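Local coordinates for imelysin-like protein (Psychrobacter arcticus, PDB 3PF0), which is of unknown function but belongs to the imelysin-like (peptidase M75) family, whose members have been implicated in bacterial iron uptake, at residues Asn60-Pro65 and Asn280-Asp285; Trp109-Met114 and Ile272-Ala277; Thr50-Leu55 and Leu215-Thr220; Glu222-Leu227 and Gly353-Phe358. All coordinates share one frame; numbering follows the deposited sequence. Where two conformers were deposited one is given.

Contact 1: residues Asn60-Pro65 and Asn280-Asp285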
# COMPACT_ATOMS: atom_id res chain seq x y z
N ASN A 60 5.03 -0.52 -16.76
CA ASN A 60 4.45 -1.74 -17.31
C ASN A 60 4.56 -2.97 -16.41
O ASN A 60 3.63 -3.78 -16.42
CB ASN A 60 5.10 -2.06 -18.67
CG ASN A 60 4.70 -1.10 -19.77
OD1 ASN A 60 3.61 -0.52 -19.76
ND2 ASN A 60 5.57 -0.94 -20.76
N ASP A 61 5.68 -3.16 -15.69
CA ASP A 61 5.89 -4.37 -14.89
C ASP A 61 5.62 -4.20 -13.39
O ASP A 61 5.56 -5.21 -12.69
CB ASP A 61 7.31 -4.92 -15.11
CG ASP A 61 7.61 -5.26 -16.57
OD1 ASP A 61 6.65 -5.58 -17.33
OD2 ASP A 61 8.80 -5.23 -16.96
N MSE A 62 5.43 -2.97 -12.89
CA MSE A 62 5.21 -2.81 -11.45
C MSE A 62 4.00 -1.95 -11.09
O MSE A 62 3.15 -2.43 -10.33
CB MSE A 62 6.46 -2.27 -10.76
CG MSE A 62 7.55 -3.32 -10.62
SE MSE A 62 9.09 -2.69 -9.65
CE MSE A 62 10.42 -3.97 -10.30
N VAL A 63 3.92 -0.72 -11.60
CA VAL A 63 2.86 0.23 -11.26
C VAL A 63 1.48 -0.27 -11.76
O VAL A 63 0.59 -0.50 -10.92
CB VAL A 63 3.18 1.67 -11.76
CG1 VAL A 63 2.03 2.63 -11.47
CG2 VAL A 63 4.49 2.19 -11.15
N ILE A 64 1.33 -0.42 -13.09
CA ILE A 64 0.08 -0.88 -13.73
C ILE A 64 -0.32 -2.27 -13.18
O ILE A 64 -1.46 -2.37 -12.74
CB ILE A 64 0.15 -0.81 -15.29
CG1 ILE A 64 0.25 0.67 -15.75
CG2 ILE A 64 -1.07 -1.50 -15.94
CD1 ILE A 64 0.82 0.93 -17.17
N PRO A 65 0.58 -3.30 -13.06
CA PRO A 65 0.15 -4.59 -12.49
C PRO A 65 -0.33 -4.50 -11.04
O PRO A 65 -1.28 -5.20 -10.69
CB PRO A 65 1.41 -5.46 -12.59
CG PRO A 65 2.15 -4.89 -13.73
CD PRO A 65 1.97 -3.40 -13.56
N ASN A 280 11.36 -4.86 -1.92
CA ASN A 280 12.41 -5.83 -2.27
C ASN A 280 12.40 -6.14 -3.77
O ASN A 280 13.47 -6.26 -4.37
CB ASN A 280 12.25 -7.12 -1.47
CG ASN A 280 13.40 -8.07 -1.68
OD1 ASN A 280 14.53 -7.80 -1.26
ND2 ASN A 280 13.15 -9.18 -2.36
N LYS A 281 11.21 -6.25 -4.38
CA LYS A 281 11.04 -6.51 -5.82
C LYS A 281 11.63 -5.36 -6.64
O LYS A 281 12.24 -5.60 -7.67
CB LYS A 281 9.54 -6.70 -6.15
CG LYS A 281 9.28 -7.63 -7.33
CD LYS A 281 8.12 -7.15 -8.17
CE LYS A 281 8.03 -7.90 -9.48
NZ LYS A 281 7.17 -7.19 -10.47
N ALA A 282 11.46 -4.11 -6.15
CA ALA A 282 11.97 -2.90 -6.79
C ALA A 282 13.50 -2.77 -6.61
O ALA A 282 14.18 -2.42 -7.57
CB ALA A 282 11.27 -1.68 -6.22
N MSE A 283 14.02 -3.05 -5.39
CA MSE A 283 15.44 -2.93 -5.04
C MSE A 283 16.32 -4.05 -5.62
O MSE A 283 17.49 -3.79 -5.89
CB MSE A 283 15.65 -2.89 -3.52
CG MSE A 283 15.08 -1.65 -2.83
SE MSE A 283 15.46 0.01 -3.76
CE MSE A 283 14.21 1.17 -2.84
N THR A 284 15.78 -5.28 -5.78
CA THR A 284 16.54 -6.43 -6.31
C THR A 284 16.22 -6.67 -7.80
O THR A 284 16.64 -7.69 -8.37
CB THR A 284 16.30 -7.71 -5.47
OG1 THR A 284 14.95 -8.15 -5.63
CG2 THR A 284 16.66 -7.53 -3.98
N ASP A 285 15.51 -5.72 -8.43
CA ASP A 285 15.13 -5.74 -9.84
C ASP A 285 16.41 -5.76 -10.70
O ASP A 285 17.25 -4.87 -10.54
CB ASP A 285 14.24 -4.53 -10.15
CG ASP A 285 13.91 -4.25 -11.61
OD1 ASP A 285 13.92 -5.21 -12.43
OD2 ASP A 285 13.58 -3.09 -11.93

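Contact 2: residues Trp109-Met114 and Ile272-Ala277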
# COMPACT_ATOMS: atom_id res chain seq x y z
N TRP A 109 -3.38 -3.60 -2.20
CA TRP A 109 -3.34 -2.14 -2.16
C TRP A 109 -2.09 -1.65 -1.42
O TRP A 109 -1.53 -0.62 -1.82
CB TRP A 109 -4.59 -1.54 -1.56
CG TRP A 109 -4.52 -0.04 -1.47
CD1 TRP A 109 -4.31 0.70 -0.34
CD2 TRP A 109 -4.47 0.88 -2.57
NE1 TRP A 109 -4.19 2.03 -0.67
CE2 TRP A 109 -4.25 2.17 -2.04
CE3 TRP A 109 -4.57 0.73 -3.97
CZ2 TRP A 109 -4.17 3.31 -2.84
CZ3 TRP A 109 -4.48 1.87 -4.77
CH2 TRP A 109 -4.29 3.13 -4.21
N ALA A 110 -1.63 -2.38 -0.38
CA ALA A 110 -0.42 -2.03 0.36
C ALA A 110 0.78 -2.01 -0.59
O ALA A 110 1.61 -1.12 -0.51
CB ALA A 110 -0.18 -3.02 1.51
N SER A 111 0.81 -2.96 -1.55
CA SER A 111 1.83 -3.04 -2.59
C SER A 111 1.71 -1.86 -3.55
O SER A 111 2.71 -1.19 -3.81
CB SER A 111 1.72 -4.37 -3.33
OG SER A 111 2.10 -5.40 -2.44
N ALA A 112 0.49 -1.54 -4.02
CA ALA A 112 0.21 -0.41 -4.94
C ALA A 112 0.58 0.96 -4.31
O ALA A 112 0.83 1.93 -5.03
CB ALA A 112 -1.25 -0.41 -5.36
N GLU A 113 0.65 1.02 -2.96
CA GLU A 113 1.01 2.24 -2.22
C GLU A 113 2.49 2.64 -2.41
O GLU A 113 2.90 3.70 -1.92
CB GLU A 113 0.67 2.09 -0.73
CG GLU A 113 -0.79 2.41 -0.45
CD GLU A 113 -1.23 2.29 1.00
OE1 GLU A 113 -0.56 1.56 1.77
OE2 GLU A 113 -2.27 2.88 1.35
N MSE A 114 3.28 1.83 -3.15
CA MSE A 114 4.67 2.13 -3.50
C MSE A 114 4.72 3.43 -4.34
O MSE A 114 5.76 4.07 -4.41
CB MSE A 114 5.31 0.95 -4.27
CG MSE A 114 4.77 0.79 -5.70
SE MSE A 114 5.60 -0.63 -6.73
CE MSE A 114 4.05 -1.70 -7.03
N ILE A 272 2.64 -5.16 6.52
CA ILE A 272 4.06 -4.76 6.52
C ILE A 272 4.87 -5.66 5.56
O ILE A 272 5.70 -5.16 4.82
CB ILE A 272 4.65 -4.73 7.97
CG1 ILE A 272 3.85 -3.76 8.89
CG2 ILE A 272 6.15 -4.40 7.99
CD1 ILE A 272 3.66 -2.27 8.41
N ASN A 273 4.57 -6.98 5.55
CA ASN A 273 5.20 -7.98 4.68
C ASN A 273 4.94 -7.67 3.20
O ASN A 273 5.88 -7.71 2.40
CB ASN A 273 4.67 -9.36 5.05
CG ASN A 273 5.42 -10.51 4.45
OD1 ASN A 273 6.62 -10.71 4.69
ND2 ASN A 273 4.71 -11.34 3.70
N ALA A 274 3.69 -7.34 2.83
CA ALA A 274 3.33 -7.00 1.45
C ALA A 274 4.12 -5.77 0.97
O ALA A 274 4.64 -5.79 -0.14
CB ALA A 274 1.83 -6.74 1.35
N LYS A 275 4.27 -4.75 1.84
CA LYS A 275 5.02 -3.54 1.52
C LYS A 275 6.51 -3.85 1.38
O LYS A 275 7.12 -3.39 0.42
CB LYS A 275 4.79 -2.45 2.58
CG LYS A 275 3.36 -1.92 2.58
CD LYS A 275 3.20 -0.68 3.44
CE LYS A 275 1.87 -0.05 3.14
NZ LYS A 275 1.94 1.43 3.21
N LEU A 276 7.07 -4.68 2.30
CA LEU A 276 8.49 -5.06 2.25
C LEU A 276 8.82 -5.86 0.97
O LEU A 276 9.82 -5.57 0.32
CB LEU A 276 8.91 -5.88 3.48
CG LEU A 276 9.35 -5.12 4.73
CD1 LEU A 276 9.61 -6.09 5.88
CD2 LEU A 276 10.60 -4.27 4.47
N ALA A 277 7.96 -6.82 0.61
CA ALA A 277 8.13 -7.67 -0.58
C ALA A 277 8.09 -6.84 -1.88
O ALA A 277 8.81 -7.15 -2.83
CB ALA A 277 7.06 -8.75 -0.61

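Contact 3: residues Thr50-Leu55 and Leu215-Thr220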
# COMPACT_ATOMS: atom_id res chain seq x y z
N THR A 50 18.58 4.54 -21.37
CA THR A 50 18.57 3.57 -20.26
C THR A 50 17.50 3.97 -19.24
O THR A 50 16.76 3.11 -18.77
CB THR A 50 19.98 3.46 -19.62
OG1 THR A 50 20.87 2.91 -20.58
CG2 THR A 50 20.01 2.60 -18.34
N GLU A 51 17.42 5.29 -18.94
CA GLU A 51 16.46 5.86 -18.00
C GLU A 51 15.04 5.69 -18.54
O GLU A 51 14.17 5.24 -17.79
CB GLU A 51 16.78 7.33 -17.76
CG GLU A 51 16.33 7.85 -16.42
CD GLU A 51 16.90 9.22 -16.10
OE1 GLU A 51 18.12 9.31 -15.86
OE2 GLU A 51 16.12 10.20 -16.09
N LYS A 52 14.81 6.02 -19.83
CA LYS A 52 13.52 5.87 -20.51
C LYS A 52 13.03 4.41 -20.42
O LYS A 52 11.88 4.18 -20.05
CB LYS A 52 13.63 6.34 -21.97
CG LYS A 52 12.34 6.23 -22.78
CD LYS A 52 12.57 6.59 -24.24
CE LYS A 52 11.30 6.60 -25.04
NZ LYS A 52 11.58 6.86 -26.48
N THR A 53 13.93 3.44 -20.74
CA THR A 53 13.68 1.99 -20.72
C THR A 53 13.32 1.53 -19.29
O THR A 53 12.36 0.77 -19.14
CB THR A 53 14.92 1.25 -21.29
OG1 THR A 53 15.12 1.65 -22.65
CG2 THR A 53 14.79 -0.27 -21.23
N TYR A 54 14.06 2.00 -18.26
CA TYR A 54 13.79 1.63 -16.87
C TYR A 54 12.42 2.13 -16.42
O TYR A 54 11.64 1.33 -15.89
CB TYR A 54 14.90 2.11 -15.92
CG TYR A 54 14.60 1.86 -14.45
CD1 TYR A 54 14.66 0.58 -13.92
CD2 TYR A 54 14.26 2.91 -13.61
CE1 TYR A 54 14.37 0.34 -12.57
CE2 TYR A 54 13.96 2.69 -12.26
CZ TYR A 54 14.02 1.40 -11.75
OH TYR A 54 13.73 1.19 -10.42
N LEU A 55 12.11 3.42 -16.66
CA LEU A 55 10.83 4.06 -16.30
C LEU A 55 9.65 3.40 -17.03
O LEU A 55 8.58 3.26 -16.44
CB LEU A 55 10.86 5.58 -16.59
CG LEU A 55 11.80 6.44 -15.70
CD1 LEU A 55 12.04 7.78 -16.34
CD2 LEU A 55 11.25 6.62 -14.28
N LEU A 215 5.47 9.74 -15.62
CA LEU A 215 6.85 9.42 -15.23
C LEU A 215 7.90 10.19 -16.06
O LEU A 215 9.08 9.83 -16.00
CB LEU A 215 7.10 7.91 -15.32
CG LEU A 215 6.51 7.03 -14.21
CD1 LEU A 215 6.70 5.56 -14.54
CD2 LEU A 215 7.14 7.33 -12.84
N ALA A 216 7.48 11.24 -16.80
CA ALA A 216 8.33 12.08 -17.68
C ALA A 216 9.31 11.21 -18.50
O ALA A 216 10.51 11.48 -18.58
CB ALA A 216 9.07 13.13 -16.86
N ILE A 217 8.77 10.12 -19.07
CA ILE A 217 9.49 9.09 -19.82
C ILE A 217 10.12 9.67 -21.11
O ILE A 217 11.23 9.26 -21.45
CB ILE A 217 8.53 7.89 -20.09
CG1 ILE A 217 8.25 7.14 -18.77
CG2 ILE A 217 9.05 6.93 -21.17
CD1 ILE A 217 7.09 6.14 -18.76
N ASP A 218 9.43 10.63 -21.77
CA ASP A 218 9.88 11.27 -23.02
C ASP A 218 10.82 12.47 -22.76
O ASP A 218 11.39 13.02 -23.71
CB ASP A 218 8.66 11.73 -23.85
CG ASP A 218 7.76 12.78 -23.20
OD1 ASP A 218 7.65 12.79 -21.95
OD2 ASP A 218 7.14 13.57 -23.94
N LYS A 219 11.00 12.87 -21.49
CA LYS A 219 11.83 14.03 -21.14
C LYS A 219 13.12 13.66 -20.36
O LYS A 219 13.71 14.54 -19.73
CB LYS A 219 11.00 15.03 -20.32
CG LYS A 219 9.77 15.60 -21.04
CD LYS A 219 9.01 16.57 -20.15
CE LYS A 219 7.91 17.29 -20.91
NZ LYS A 219 7.40 18.47 -20.16
N THR A 220 13.59 12.39 -20.45
CA THR A 220 14.79 11.92 -19.73
C THR A 220 16.08 12.66 -20.15
O THR A 220 16.99 12.79 -19.34
CB THR A 220 14.99 10.40 -19.88
OG1 THR A 220 15.03 10.05 -21.26
CG2 THR A 220 13.94 9.59 -19.14

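Contact 4: residues Glu222-Leu227 and Gly353-Phe358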
# COMPACT_ATOMS: atom_id res chain seq x y z
N GLU A 222 16.41 15.90 -20.87
CA GLU A 222 16.48 17.25 -20.28
C GLU A 222 16.35 17.25 -18.74
O GLU A 222 16.87 18.18 -18.11
CB GLU A 222 15.43 18.20 -20.90
CG GLU A 222 13.99 17.71 -20.88
CD GLU A 222 13.36 17.51 -22.25
OE1 GLU A 222 13.91 16.74 -23.06
OE2 GLU A 222 12.28 18.11 -22.48
N SER A 223 15.66 16.26 -18.15
CA SER A 223 15.50 16.20 -16.69
C SER A 223 15.32 14.77 -16.18
O SER A 223 14.79 13.92 -16.90
CB SER A 223 14.31 17.05 -16.23
OG SER A 223 13.06 16.48 -16.59
N ASP A 224 15.71 14.54 -14.91
CA ASP A 224 15.58 13.26 -14.22
C ASP A 224 14.32 13.28 -13.31
O ASP A 224 14.30 12.60 -12.27
CB ASP A 224 16.86 12.93 -13.42
CG ASP A 224 17.37 14.00 -12.45
OD1 ASP A 224 16.64 15.00 -12.21
OD2 ASP A 224 18.50 13.84 -11.93
N GLN A 225 13.28 14.05 -13.71
CA GLN A 225 12.00 14.24 -13.01
C GLN A 225 11.33 12.90 -12.65
O GLN A 225 10.86 12.74 -11.52
CB GLN A 225 11.04 15.09 -13.87
CG GLN A 225 9.79 15.56 -13.12
CD GLN A 225 8.70 16.03 -14.06
OE1 GLN A 225 8.80 17.08 -14.71
NE2 GLN A 225 7.61 15.27 -14.13
N GLY A 226 11.30 11.98 -13.61
CA GLY A 226 10.69 10.67 -13.46
C GLY A 226 11.38 9.77 -12.46
O GLY A 226 10.74 9.25 -11.54
N LEU A 227 12.71 9.59 -12.63
CA LEU A 227 13.54 8.77 -11.77
C LEU A 227 13.54 9.33 -10.33
O LEU A 227 13.44 8.56 -9.38
CB LEU A 227 14.97 8.70 -12.33
CG LEU A 227 15.85 7.55 -11.84
CD1 LEU A 227 15.55 6.26 -12.61
CD2 LEU A 227 17.32 7.91 -11.98
N GLY A 353 22.36 9.67 -8.74
CA GLY A 353 22.52 11.09 -9.03
C GLY A 353 21.27 11.93 -8.89
O GLY A 353 21.18 13.01 -9.49
N ILE A 354 20.29 11.45 -8.10
CA ILE A 354 19.01 12.12 -7.86
C ILE A 354 19.02 12.79 -6.46
O ILE A 354 20.09 12.87 -5.85
CB ILE A 354 17.78 11.19 -8.08
CG1 ILE A 354 17.93 9.83 -7.37
CG2 ILE A 354 17.49 11.04 -9.59
CD1 ILE A 354 16.68 9.05 -7.26
N ARG A 355 17.87 13.31 -5.98
CA ARG A 355 17.82 14.05 -4.71
C ARG A 355 16.83 13.49 -3.69
O ARG A 355 15.79 12.94 -4.06
CB ARG A 355 17.45 15.53 -4.97
CG ARG A 355 18.46 16.28 -5.84
CD ARG A 355 17.82 17.26 -6.82
NE ARG A 355 16.82 16.63 -7.69
CZ ARG A 355 17.10 16.01 -8.83
NH1 ARG A 355 18.35 15.92 -9.26
NH2 ARG A 355 16.12 15.47 -9.55
N VAL A 356 17.17 13.66 -2.40
CA VAL A 356 16.33 13.28 -1.26
C VAL A 356 15.29 14.40 -1.13
O VAL A 356 15.64 15.53 -0.80
CB VAL A 356 17.14 13.05 0.06
CG1 VAL A 356 16.22 12.74 1.24
CG2 VAL A 356 18.18 11.95 -0.11
N GLY A 357 14.05 14.09 -1.49
CA GLY A 357 12.94 15.04 -1.45
C GLY A 357 12.50 15.50 -2.82
O GLY A 357 13.33 15.86 -3.66
N PHE A 358 11.17 15.49 -3.04
CA PHE A 358 10.54 15.92 -4.30
C PHE A 358 9.72 17.18 -4.08
O PHE A 358 9.87 18.15 -4.82
CB PHE A 358 9.67 14.79 -4.89
CG PHE A 358 9.26 15.03 -6.33
CD1 PHE A 358 10.09 14.67 -7.38
CD2 PHE A 358 8.03 15.61 -6.63
CE1 PHE A 358 9.73 14.90 -8.70
CE2 PHE A 358 7.66 15.85 -7.96
CZ PHE A 358 8.51 15.48 -8.99

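Contact 1: residues Asn60-Pro65 and Asn280-Asp285
Lys281 and Met62, a selenomethionine, slide past each other in opposite directions across the gap between helices 48-84 and 268-283. A bend at chi2 (-143°) sets the direction of the lysine CD; the chain beyond it is extended, and Lys281 NZ ends 3.9 Å from Met62 CG. The same NZ lies 3.4 Å from Asp61 O, but at too poor an angle for a hydrogen bond. Further back, the carbonyl O of Lys281 receives the tip of the opposing chain, with Met62 CE at 3.6 Å. Ala282 follows as a small, buried neighbour of the selenium: Met62 SE sits 4.2 Å from Ala282 CB, an apolar contact. At Thr284 the chain leaves helical geometry. Its OG1 and its N both bond to Asn280 O, reaching that carbonyl from opposite faces of its plane and tying off the last turn. Asp285 then turns back to Met62. Its carboxylate crosses the selenomethionine at a slant, and OD2 comes to 3.7 Å from Met62 CE. The extended Met62 chain, with chi2 at -176° placing SE far from its own backbone, thus reaches three residues in turn. The polar end of Asp285 is held elsewhere: OD2 bonds to His57 NE2, while the other imidazole nitrogen, His57 ND1, bonds to Asp61 OD2. Asp285 OD1 makes a weak bond to Val287 N. This is N-capping of helix 286-292 at a helix-to-helix corner, set against another helix of an all-helical bundle.

Contact 2: residues Trp109-Met114 and Ile272-Ala277
Lys275 packs its CG and CE against Ala110 and ends on Glu113, so one side chain links helix 268-283 to the C-terminal end of helix 92-112, where Glu113 follows directly. From CB, chi1 of -67° puts CG anti to the carbonyl carbon, where it rests 3.6 Å from Ala110 O and 3.9 Å from Ala110 CB. The chain then runs on nearly extended, and CE stays within 4.0 Å of Ala110 CB while already 3.2 Å from Glu113 OE1. A bend at chi4 (-144°) delivers NZ to Glu113 OE1 at 2.9 Å, a salt bridge that meets the oxygen on its anti side, 35° out of the carboxylate plane. The second oxygen, Glu113 OE2, is bonded by Asn130 ND2 and weakly by Trp109 NE1, so both ends of the carboxylate are engaged. An alanine in place of Lys275 would probably leave Glu113 OE1 without its ammonium partner and open a gap beside Ala110. Next to the lysine, Ala110 CB meets Ala274 CB at 4.2 Å, and Ser111 OG lies near Ala274 O, both sharing Thr278 OG1 as a hydrogen-bond partner. The lysine chain also touches Leu237 and Met241 of helix 225-250. With alanines and a serine at the crossing, the CA atoms of Ser111 and Lys275 approach to 5.2 Å: close helix-helix packing through small residues, bordered by a salt bridge.

Contact 3: residues Thr50-Leu55 and Leu215-Thr220
Leu55 and Thr220 reach toward each other tip to tip, Leu55 CD1 lying 3.8 Å from Thr220 CG2. The same leucine methyl also rests on Leu215 O. The Glu51 and Thr220 side chains slide past each other in opposite directions, Glu51 OE2 3.8 Å from Thr220 CG2. That oxygen is buried without a polar partner, which may favour a protonated carboxyl, and beyond it stands Asp224. Closer to the leucine backbone, Leu55 CB packs on Ile217 CG1 at 3.7 Å, and Leu215 CD1 comes to 3.5 Å from Leu55 O. Ile217 also reaches Lys52: its CG2 meets Lys52 CG at 3.7 Å, the two chains crossing at about a right angle, and its CD1 sits over the carbonyl of Leu55. An alanine at Ile217 would probably leave Leu55 CB and Lys52 CG without their apolar partners and open a gap between helix and loop. Lys52 itself, fully extended from chi1 at 180°, uses only its root here, CG lying 3.5 Å from Ile217 O, while the ammonium leads away. The loop takes its shape from a Schellman motif closing helix 183-214: Ala216, at positive phi, is the C-prime residue, with Ile217 N bonded to Ile212 O and Ala216 N to Lys213 O. That turn swings Leu215 and Ile217 onto the neighbouring helix. Thr220 is held by its hydroxyl. While its CG2 faces Lys52 N at 3.7 Å, its OG1, between backbone N and carbonyl carbon (chi1 55°), bonds to Ala48 O.

Contact 4: residues Glu222-Leu227 and Gly353-Phe358
Asp224 and Arg355 point at each other tip to tip, with carboxylate and guanidinium planes 41° apart, so the pair is tilted and its two bonds are unequal. One bond dominates: Arg355 NH2 donates to Asp224 OD1 at 2.8 Å, N-H...O angle 152°, reaching that oxygen from above the carboxylate plane. The second, Arg355 NH1 to Asp224 OD2, is weak at 3.4 Å. A chi1 of 53° puts Asp224 CG between its own N and carbonyl carbon; the bond to CB points toward segment 353-358. The arginine chain is folded at chi2 and chi3 to come back to it. Beside the salt bridge Ile354 lies across Leu227 at about a right angle, its CG2 meeting Leu227 CD2 at 3.9 Å and also standing 3.8 Å from Asp224 OD2. Ile354 CD1 reaches Leu227 O, also at 3.9 Å. At the end of the segment Gln225 O lies oblique to the Phe358 ring, 3.7 Å from Phe358 CE1. Side chains of helix 225-250 also bind the backbone of the tail: Asn228 OD1 accepts a bond from Arg355 N, and Asn232 bonds Arg355 O and Gly357 N. Because Arg355 is exposed, water probably competes for the ion pair, whereas the buried Ile354 contact does not depend on charge.

Helix 48-84 carries contacts 1 and 3, whose centres lie about 15 Å apart; they touch where Tyr54 CE1 packs 3.6 Å from Asp285 OD2. Helix 268-283 carries contacts 1 and 2, centres about 11 Å apart, meeting at Met62 O and Met114 CE, 3.5 Å apart. Contacts 3 and 4 have centres about 11 Å apart and share packing: Leu55 CD2 approaches Leu227 N to 3.7 Å, and Glu51 OE2 lies 3.6 Å from Asp224 CA. The centres of contacts 2 and 3 are about 24 Å apart. Contact 2 is centred about 5 Å from the chain's centre, contacts 3 and 4 about 24 and 23 Å. Together they run from the core to the start of helix 225-250.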